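Local coordinates for protein ornithine carbamoyltransferase (Gloeobacter violaceus, PDB 3GD5) that probably catalyses the reversible transfer of the carbamoyl group from carbamoyl phosphate to ornithine, giving citrulline and phosphate in arginine biosynthesis, at residues N167-S172 against I228-V233; C139-D144 against H171-G176; G157-Y162 against S183-T188. All coordinates share one frame; numbering follows the deposited sequence.

Interaction 1. Residues N167-S172 against I228-V233; sequences NNVAHS and ILYTDV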
# COMPACT_ATOMS: atom_id res chain seq x y z
N ASN A 167 17.26 17.51 20.66
CA ASN A 167 15.94 17.49 20.04
C ASN A 167 14.87 18.27 20.79
O ASN A 167 15.17 19.12 21.63
CB ASN A 167 15.49 16.04 19.92
CG ASN A 167 15.54 15.31 21.26
OD1 ASN A 167 15.62 15.94 22.32
ND2 ASN A 167 15.49 13.98 21.21
N ASN A 168 13.62 17.95 20.48
CA ASN A 168 12.49 18.60 21.11
C ASN A 168 12.49 18.54 22.63
O ASN A 168 12.20 19.54 23.28
CB ASN A 168 11.15 18.06 20.56
CG ASN A 168 11.15 16.54 20.35
OD1 ASN A 168 11.88 15.80 21.02
ND2 ASN A 168 10.31 16.08 19.43
N VAL A 169 12.82 17.39 23.22
CA VAL A 169 12.81 17.29 24.68
C VAL A 169 14.00 18.04 25.29
O VAL A 169 13.87 18.63 26.36
CB VAL A 169 12.81 15.81 25.17
CG1 VAL A 169 11.82 15.00 24.36
CG2 VAL A 169 14.19 15.21 25.09
N ALA A 170 15.14 18.01 24.61
CA ALA A 170 16.31 18.73 25.09
C ALA A 170 15.91 20.20 25.17
O ALA A 170 16.17 20.86 26.18
CB ALA A 170 17.47 18.55 24.10
N HIS A 171 15.27 20.69 24.11
CA HIS A 171 14.80 22.07 24.04
C HIS A 171 13.90 22.43 25.22
O HIS A 171 14.06 23.47 25.85
CB HIS A 171 14.00 22.31 22.76
CG HIS A 171 14.84 22.40 21.53
ND1 HIS A 171 14.30 22.37 20.26
CD2 HIS A 171 16.18 22.54 21.37
CE1 HIS A 171 15.27 22.48 19.37
NE2 HIS A 171 16.42 22.58 20.02
N SER A 172 12.94 21.55 25.50
CA SER A 172 12.02 21.80 26.60
C SER A 172 12.71 21.64 27.95
O SER A 172 12.32 22.29 28.92
CB SER A 172 10.81 20.86 26.50
OG SER A 172 9.97 21.22 25.42
N ILE A 228 20.87 14.02 37.88
CA ILE A 228 19.99 13.40 36.91
C ILE A 228 20.65 13.26 35.55
O ILE A 228 21.10 14.25 34.97
CB ILE A 228 18.69 14.25 36.73
CG1 ILE A 228 18.04 14.51 38.08
CG2 ILE A 228 17.71 13.54 35.80
CD1 ILE A 228 17.78 15.99 38.34
N LEU A 229 20.72 12.04 35.05
CA LEU A 229 21.26 11.81 33.71
C LEU A 229 20.02 11.54 32.83
O LEU A 229 19.21 10.66 33.14
CB LEU A 229 22.21 10.61 33.70
CG LEU A 229 23.51 10.82 34.47
CD1 LEU A 229 24.39 9.59 34.33
CD2 LEU A 229 24.24 12.06 33.95
N TYR A 230 19.89 12.30 31.76
CA TYR A 230 18.74 12.20 30.88
C TYR A 230 19.14 11.91 29.44
O TYR A 230 20.11 12.47 28.93
CB TYR A 230 17.97 13.52 30.92
CG TYR A 230 16.53 13.47 30.45
CD1 TYR A 230 16.21 13.19 29.11
CD2 TYR A 230 15.49 13.74 31.33
CE1 TYR A 230 14.88 13.19 28.68
CE2 TYR A 230 14.17 13.74 30.91
CZ TYR A 230 13.87 13.46 29.58
OH TYR A 230 12.54 13.43 29.19
N THR A 231 18.39 11.03 28.79
CA THR A 231 18.67 10.72 27.40
C THR A 231 17.39 10.35 26.68
O THR A 231 16.34 10.16 27.29
CB THR A 231 19.70 9.59 27.26
OG1 THR A 231 20.15 9.55 25.90
CG2 THR A 231 19.08 8.25 27.64
N ASP A 232 17.49 10.24 25.36
CA ASP A 232 16.36 9.94 24.51
C ASP A 232 16.92 9.21 23.31
O ASP A 232 18.14 9.10 23.17
CB ASP A 232 15.71 11.26 24.08
CG ASP A 232 14.40 11.07 23.34
OD1 ASP A 232 13.96 9.92 23.15
OD2 ASP A 232 13.81 12.10 22.95
N VAL A 233 16.05 8.70 22.44
CA VAL A 233 16.51 7.98 21.26
C VAL A 233 17.36 8.87 20.35
O VAL A 233 17.12 10.07 20.24
CB VAL A 233 15.32 7.42 20.46
CG1 VAL A 233 15.79 7.00 19.07
CG2 VAL A 233 14.71 6.22 21.20

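Interaction 2. Residues C139-D144 against H171-G176; sequences CQVVAD and HSLLLG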
# COMPACT_ATOMS: atom_id res chain seq x y z
N CYS A 139 4.87 19.00 27.75
CA CYS A 139 4.24 18.10 28.70
C CYS A 139 5.19 17.05 29.23
O CYS A 139 5.11 16.71 30.41
CB CYS A 139 3.01 17.44 28.08
SG CYS A 139 1.63 18.63 27.80
N GLN A 140 6.08 16.55 28.39
CA GLN A 140 7.04 15.55 28.84
C GLN A 140 7.89 16.14 29.96
O GLN A 140 8.05 15.54 31.03
CB GLN A 140 7.96 15.13 27.68
CG GLN A 140 9.10 14.19 28.08
CD GLN A 140 8.60 12.86 28.61
OE1 GLN A 140 7.80 12.18 27.95
NE2 GLN A 140 9.07 12.48 29.80
N VAL A 141 8.43 17.33 29.71
CA VAL A 141 9.27 18.00 30.68
C VAL A 141 8.58 18.33 32.00
O VAL A 141 9.20 18.20 33.05
CB VAL A 141 9.89 19.29 30.06
CG1 VAL A 141 10.55 20.16 31.15
CG2 VAL A 141 10.92 18.88 29.01
N VAL A 142 7.31 18.74 31.96
CA VAL A 142 6.61 19.04 33.21
C VAL A 142 6.51 17.75 34.03
O VAL A 142 6.50 17.77 35.26
CB VAL A 142 5.19 19.65 32.97
CG1 VAL A 142 5.27 20.82 31.99
CG2 VAL A 142 4.24 18.60 32.45
N ALA A 143 6.46 16.62 33.33
CA ALA A 143 6.38 15.33 34.00
C ALA A 143 7.75 14.98 34.59
O ALA A 143 7.85 14.46 35.71
CB ALA A 143 5.94 14.24 33.02
N ASP A 144 8.81 15.29 33.85
CA ASP A 144 10.15 14.99 34.32
C ASP A 144 10.47 15.82 35.56
O ASP A 144 10.98 15.29 36.56
CB ASP A 144 11.18 15.29 33.21
CG ASP A 144 10.86 14.55 31.91
OD1 ASP A 144 10.47 13.36 31.96
OD2 ASP A 144 11.02 15.17 30.83
N HIS A 171 15.27 20.69 24.11
CA HIS A 171 14.80 22.07 24.04
C HIS A 171 13.90 22.43 25.22
O HIS A 171 14.06 23.47 25.85
CB HIS A 171 14.00 22.31 22.76
CG HIS A 171 14.84 22.40 21.53
ND1 HIS A 171 14.30 22.37 20.26
CD2 HIS A 171 16.18 22.54 21.37
CE1 HIS A 171 15.27 22.48 19.37
NE2 HIS A 171 16.42 22.58 20.02
N SER A 172 12.94 21.55 25.50
CA SER A 172 12.02 21.80 26.60
C SER A 172 12.71 21.64 27.95
O SER A 172 12.32 22.29 28.92
CB SER A 172 10.81 20.86 26.50
OG SER A 172 9.97 21.22 25.42
N LEU A 173 13.73 20.78 28.02
CA LEU A 173 14.45 20.59 29.27
C LEU A 173 15.26 21.85 29.56
O LEU A 173 15.39 22.27 30.71
CB LEU A 173 15.39 19.38 29.18
CG LEU A 173 14.74 18.00 29.37
CD1 LEU A 173 15.74 16.90 29.01
CD2 LEU A 173 14.28 17.84 30.80
N LEU A 174 15.80 22.45 28.51
CA LEU A 174 16.59 23.68 28.63
C LEU A 174 15.73 24.79 29.23
O LEU A 174 16.11 25.42 30.22
CB LEU A 174 17.13 24.11 27.26
CG LEU A 174 18.28 23.24 26.71
CD1 LEU A 174 18.70 23.72 25.32
CD2 LEU A 174 19.46 23.30 27.67
N LEU A 175 14.57 25.02 28.64
CA LEU A 175 13.67 26.06 29.12
C LEU A 175 13.12 25.72 30.50
O LEU A 175 13.01 26.59 31.37
CB LEU A 175 12.49 26.24 28.17
CG LEU A 175 12.80 26.70 26.75
CD1 LEU A 175 11.51 26.63 25.94
CD2 LEU A 175 13.39 28.12 26.74
N GLY A 176 12.79 24.45 30.70
CA GLY A 176 12.24 24.00 31.97
C GLY A 176 13.20 24.01 33.14
O GLY A 176 12.86 24.50 34.21

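Interaction 3. Residues G157-Y162 against S183-T188; sequences GLKLAY and SIAVAT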
# COMPACT_ATOMS: atom_id res chain seq x y z
N GLY A 157 19.11 24.39 42.37
CA GLY A 157 20.39 23.94 42.88
C GLY A 157 20.83 22.64 42.23
O GLY A 157 22.02 22.40 42.03
N LEU A 158 19.86 21.80 41.90
CA LEU A 158 20.13 20.52 41.25
C LEU A 158 20.76 20.70 39.87
O LEU A 158 20.69 21.78 39.29
CB LEU A 158 18.82 19.73 41.11
CG LEU A 158 18.53 18.59 42.08
CD1 LEU A 158 18.96 18.95 43.49
CD2 LEU A 158 17.04 18.27 42.03
N LYS A 159 21.39 19.65 39.37
CA LYS A 159 21.99 19.69 38.05
C LYS A 159 21.49 18.51 37.20
O LYS A 159 21.52 17.35 37.63
CB LYS A 159 23.52 19.64 38.14
CG LYS A 159 24.19 19.78 36.77
CD LYS A 159 25.63 19.30 36.78
CE LYS A 159 26.28 19.51 35.42
NZ LYS A 159 27.69 19.00 35.35
N LEU A 160 21.02 18.83 36.00
CA LEU A 160 20.50 17.85 35.03
C LEU A 160 21.47 17.78 33.85
O LEU A 160 21.86 18.81 33.28
CB LEU A 160 19.11 18.30 34.56
CG LEU A 160 18.21 17.61 33.51
CD1 LEU A 160 19.01 17.26 32.28
CD2 LEU A 160 17.56 16.37 34.09
N ALA A 161 21.88 16.57 33.49
CA ALA A 161 22.77 16.38 32.35
C ALA A 161 22.04 15.57 31.29
O ALA A 161 21.56 14.47 31.57
CB ALA A 161 24.04 15.67 32.78
N TYR A 162 21.95 16.11 30.09
CA TYR A 162 21.29 15.44 28.98
C TYR A 162 22.34 15.02 27.96
O TYR A 162 23.21 15.81 27.60
CB TYR A 162 20.28 16.36 28.30
CG TYR A 162 19.65 15.77 27.06
CD1 TYR A 162 18.41 15.14 27.12
CD2 TYR A 162 20.30 15.83 25.83
CE1 TYR A 162 17.83 14.57 25.98
CE2 TYR A 162 19.73 15.28 24.68
CZ TYR A 162 18.50 14.65 24.77
OH TYR A 162 17.93 14.14 23.63
N SER A 183 20.33 23.59 37.13
CA SER A 183 21.40 23.73 36.16
C SER A 183 21.31 22.59 35.15
O SER A 183 20.97 21.46 35.51
CB SER A 183 22.77 23.69 36.85
OG SER A 183 23.00 24.88 37.59
N ILE A 184 21.60 22.88 33.89
CA ILE A 184 21.55 21.86 32.86
C ILE A 184 22.72 21.90 31.90
O ILE A 184 23.12 22.96 31.42
CB ILE A 184 20.23 21.94 32.03
CG1 ILE A 184 20.28 20.89 30.91
CG2 ILE A 184 20.04 23.36 31.48
CD1 ILE A 184 19.00 20.78 30.10
N ALA A 185 23.27 20.72 31.65
CA ALA A 185 24.39 20.57 30.73
C ALA A 185 23.90 19.61 29.65
O ALA A 185 23.50 18.48 29.94
CB ALA A 185 25.59 19.98 31.47
N VAL A 186 23.92 20.06 28.40
CA VAL A 186 23.47 19.24 27.29
C VAL A 186 24.64 18.86 26.40
O VAL A 186 25.26 19.72 25.77
CB VAL A 186 22.40 19.97 26.45
CG1 VAL A 186 22.89 21.36 26.10
CG2 VAL A 186 22.09 19.17 25.19
N ALA A 187 24.92 17.57 26.35
CA ALA A 187 26.01 17.04 25.54
C ALA A 187 25.48 16.33 24.29
O ALA A 187 24.66 15.41 24.39
CB ALA A 187 26.87 16.08 26.37
N THR A 188 25.94 16.76 23.13
CA THR A 188 25.51 16.18 21.86
C THR A 188 26.66 16.15 20.88
O THR A 188 27.68 16.81 21.08
CB THR A 188 24.42 17.02 21.18
OG1 THR A 188 25.03 18.11 20.49
CG2 THR A 188 23.44 17.55 22.21

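Interaction 1. Residues N167-S172 against I228-V233
The carbonyl O of Asn167 lies over one face of the His171 ring, 3.3 Å above its plane and shifted toward the rim. Across the contact, the Asn167 amide and the Asp232 carboxylate are turned 57° against each other. The Tyr230 ring is met obliquely at CE1 by Val169 CG2, at 4.2 Å. Val169 CG1 and CG2 each lie 3.8 Å from Asp232 OD2. Asn167 is the N-cap of helix 168-180. Its CG sits between the backbone N and carbonyl carbon (chi1 54°), so OD1 turns back over the helix start. Ala170 N reaches OD1 at 3.1 Å, nearly along the C=O axis, and Val169 N adds a weak bond. The other branch, ND2, makes a weak bond to Asp232 OD2 at 3.1 Å. Asp232 OD1 takes Val233 N from above the carboxylate plane. An alanine in place of Asn167 would lose both the cap and the bond to Asp232, and would probably loosen the helix start and the carboxylate's orientation. Asn168 and Asp232 probably bind ornithine. The contact thus joins the start of helix 168-180 to the residues after Tyr230 beside the probable substrate site, and the helix N terminus would tend to stabilise the negative charge on Asp232.

Interaction 2. Residues C139-D144 against H171-G176
Val141 carries this helix-helix contact. Its CG2, anti to the carbonyl carbon, packs 3.9 Å from Leu173 CG. Its CG1, anti to the backbone N (chi1 169°), lies over the far helix backbone, 3.6 Å from Ser172 O and 4.3 Å from Gly176 CA. A side chain at Gly176 would run into this methyl, so the glycine lets the valine sit close. One turn along from Val141, Asp144 OD2 meets Leu173 CD2 at 4.2 Å. The segment axes approach to 9.0 Å and cross at -52°. No hydrogen bond joins the two segments.

The second shell is polar. Gln140 NE2 donates to Asp144 OD1 at 2.7 Å, on the syn lone pair and close to the amide plane, and so helps fix the carboxylate. Asp144 OD2 is hydrogen-bonded to Tyr230 OH, and Gln140 OE1 to Arg300 NE. Ser172 OG is hydrogen-bonded to Glu136 OE2 and His137 N, which tethers helix 168-180 to the residues just before helix 138-152.

Cys139, Gln140 and Arg300 probably bind carbamoyl phosphate, as in related enzymes. The apolar contact thus lies beside polar residues of the probable carbamoyl phosphate site. Glu296 OE1 comes close to Asp144 OD1. Two acids so near each other would probably raise the pKa of one of them, although the Gln140 amide would partly offset this.

Interaction 3. Residues G157-Y162 against S183-T188
Strands 159-162 and 183-187 run parallel, their axes 4.5 Å apart at closest and 15° from alignment, with Lys159, Leu160, Ala161 and Tyr162 paired to Ser183, Ile184, Ala185 and Val186. Five backbone bonds zip them together. Leu158 O accepts from Ser183 N, and Leu160 N donates to Ser183 O at 2.7 Å. Leu160 O then takes Ala185 N, Tyr162 N gives to Ala185 O, and Tyr162 O takes Ala187 N at 2.8 Å. The last four are nearly straight along the C=O axis. CA-H...O contacts fill in between them, such as Ile184 CA to Leu160 O at 3.1 Å.

Leu160, Tyr162, Ile184 and Val186 share one face of the sheet. Leu160 and Ile184 lie side by side and point the same way, with Leu160 CD1 4.1 Å from Ile184 CG1. Tyr162 and Val186 repeat the pattern. Tyr162 CD2 comes 3.8 Å from Val186 CG2, which meets the ring obliquely. Tyr162 CG and Val186 CG2 are both anti to their backbone N. The phenol OH is hydrogen-bonded to Asp165 O.

Lys159, Ala161, Ser183 and Ala185 take the other face. The extended Lys159 chain passes along it, so that CE lies 4.0 Å from Ala185 CB. NZ is hydrogen-bonded to Ala222 O and Arg224 O. Ser183 OG is hydrogen-bonded to Glu212 N.

The two strands form a beta-alpha-beta crossover with helix 168-180, in the Rossmann-like Asp/Orn-binding domain. That helix covers the Leu160 and Tyr162 face through Val169, Leu173 and Cys177, while Ile148 of helix 138-152 also reaches Leu160. Strand 228-231 flanks strand 159-163 on one side, with strand 183-187 on the other. Strand 213-216 lies beyond strand 183-187.

From the N terminus the chain first meets residues 139-144, on the helix of the carbamoyl phosphate-binding region. Interaction 2 closes the first loop when 171-176 returns to them. Interaction 3 opens inside that loop at 157-162 and closes beyond it at 183-188, so the two cross. Interaction 1 opens at 167-172, inside the loop of interaction 3 and overlapping the segment that closes interaction 2, and closes last at 228-233. It crosses interaction 3 and shares His171 and Ser172 with interaction 2. Helix 168-180 serves interactions 1 and 2 and links the strands of interaction 3. Interaction 1 sets it against strand 228-231, interaction 2 against helix 138-152, and interaction 3 pairs the strands before and after it.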